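PDB 6G8Y: acetylated cis-Golgi protein, involved in ER-to-Golgi transport from Saccharomyces cerevisiae, which takes part in ER-to-Golgi transport as the yeast homologue of GRASP65, and probably binds golgin partners through its PDZ domains. Local coordinates for residues A[65-68]-A[69-72]. Sequence-based numbering, arbitrary orientation.
Sequences NEHC and GRTL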
loop_
_atom_site.group_PDB
_atom_site.type_symbol
_atom_site.label_atom_id
_atom_site.label_comp_id
_atom_site.label_asym_id
_atom_site.label_seq_id
_atom_site.Cartn_x
_atom_site.Cartn_y
_atom_site.Cartn_z
ATOM N N ASN A 65 -10.590 -9.829 -3.499
ATOM C CA ASN A 65 -11.475 -10.975 -3.760
ATOM C C ASN A 65 -11.132 -11.654 -5.095
ATOM O O ASN A 65 -11.283 -12.874 -5.221
ATOM C CB ASN A 65 -12.943 -10.580 -3.602
ATOM C CG ASN A 65 -13.346 -10.420 -2.138
ATOM O OD1 ASN A 65 -12.664 -10.925 -1.203
ATOM N ND2 ASN A 65 -14.445 -9.738 -1.918
ATOM N N GLU A 66 -10.551 -10.920 -6.034
ATOM C CA GLU A 66 -10.039 -11.547 -7.260
ATOM C C GLU A 66 -8.887 -12.517 -6.987
ATOM O O GLU A 66 -8.595 -13.407 -7.783
ATOM C CB GLU A 66 -9.619 -10.474 -8.258
ATOM C CG GLU A 66 -10.814 -9.926 -9.034
ATOM C CD GLU A 66 -10.563 -8.621 -9.759
ATOM O OE1 GLU A 66 -11.529 -7.835 -9.901
ATOM O OE2 GLU A 66 -9.426 -8.378 -10.206
ATOM N N HIS A 67 -8.234 -12.360 -5.846
ATOM C CA HIS A 67 -7.109 -13.199 -5.458
ATOM C C HIS A 67 -7.450 -14.229 -4.386
ATOM O O HIS A 67 -6.557 -14.871 -3.855
ATOM C CB HIS A 67 -5.971 -12.288 -4.977
ATOM C CG HIS A 67 -5.355 -11.470 -6.060
ATOM N ND1 HIS A 67 -5.914 -10.320 -6.572
ATOM C CD2 HIS A 67 -4.237 -11.700 -6.800
ATOM C CE1 HIS A 67 -5.136 -9.842 -7.530
ATOM N NE2 HIS A 67 -4.114 -10.670 -7.698
ATOM N N CYS A 68 -8.743 -14.428 -4.072
ATOM C CA CYS A 68 -9.135 -15.418 -3.071
ATOM C C CYS A 68 -8.576 -16.783 -3.473
ATOM O O CYS A 68 -8.658 -17.198 -4.648
ATOM C CB CYS A 68 -10.676 -15.493 -2.883
ATOM S SG CYS A 68 -11.389 -14.168 -1.860
ATOM N N GLY A 69 -7.951 -17.453 -2.515
ATOM C CA GLY A 69 -7.383 -18.780 -2.765
ATOM C C GLY A 69 -6.032 -18.791 -3.440
ATOM O O GLY A 69 -5.537 -19.855 -3.805
ATOM N N ARG A 70 -5.425 -17.616 -3.624
ATOM C CA ARG A 70 -4.108 -17.538 -4.256
ATOM C C ARG A 70 -3.352 -16.358 -3.640
ATOM O O ARG A 70 -3.779 -15.819 -2.621
ATOM C CB ARG A 70 -4.229 -17.485 -5.794
ATOM C CG ARG A 70 -4.910 -16.247 -6.358
ATOM C CD ARG A 70 -5.074 -16.351 -7.869
ATOM N NE ARG A 70 -5.814 -15.247 -8.483
ATOM C CZ ARG A 70 -5.321 -14.218 -9.167
ATOM N NH1 ARG A 70 -4.018 -14.029 -9.343
ATOM N NH2 ARG A 70 -6.176 -13.331 -9.689
ATOM N N THR A 71 -2.243 -15.959 -4.252
ATOM C CA THR A 71 -1.330 -15.002 -3.702
ATOM C C THR A 71 -1.583 -13.643 -4.305
ATOM O O THR A 71 -1.711 -13.492 -5.528
ATOM C CB THR A 71 0.119 -15.434 -4.045
ATOM O OG1 THR A 71 0.275 -16.760 -3.545
ATOM C CG2 THR A 71 1.068 -14.463 -3.423
ATOM N N LEU A 72 -1.609 -12.620 -3.444
ATOM C CA LEU A 72 -1.614 -11.222 -3.907
ATOM C C LEU A 72 -0.206 -10.652 -3.746
ATOM O O LEU A 72 0.399 -10.770 -2.651
ATOM C CB LEU A 72 -2.597 -10.398 -3.064
ATOM C CG LEU A 72 -2.637 -8.889 -3.318
ATOM C CD1 LEU A 72 -3.195 -8.599 -4.685
ATOM C CD2 LEU A 72 -3.446 -8.160 -2.246
HETATM O O HOH W 1 -8.444 -16.258 -7.207
HETATM O O HOH W 2 -8.310 -16.236 -9.445
HETATM O O HOH W 3 -3.304 -11.419 -10.410
#
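The imidazole of His-67 is sandwiched between Leu-72 and Arg-70. Histidine suits the place because its flat ring offers one face to a methyl and the other to a guanidinium, while its two nitrogens reach polar partners, ND1 bonded to Ile-63 O and NE2 to a water. On the tightly packed side, Leu-72 CD1 sits 3.6 Å from the ring centroid and 6° off its normal, a CH-pi contact; a branched aliphatic residue can set one methyl over the centre of the face. CG of Leu-72 lies anti to the backbone N (chi1 174°), which, with chi2, helps bring CD1 onto the ring. At the ring's edge, CD2 of His-67 approaches Thr-71 O at 3.3 Å. Replacing His-67 by an alanine would probably open a gap between Leu-72 and Arg-70 and leave Ile-63 O without this partner. The chain here leaves helix 57-66 of a PDZ domain through a type II beta turn, His-67 to Arg-70, and enters strand 71-78. Arg-70 N closes the turn on His-67 O at 3.0 Å, while Gly-69 takes a positive phi where a CB would clash with Cys-68 O. The opposite face of the imidazole belongs to Arg-70, on the solvent side, whose guanidinium leans over the rim with the planes 30° apart. Its long chain, with several N-H donors, suits a place where one carbonyl and several waters lie within reach: NH2 donates to Glu-66 O at 3.1 Å from above the carbonyl plane, and NE bonds weakly to the same oxygen. At the guanidinium edge, one water links Glu-66 O, Cys-68 O and Arg-70 NE, and another bridges Arg-70 NH1 and His-67 NE2.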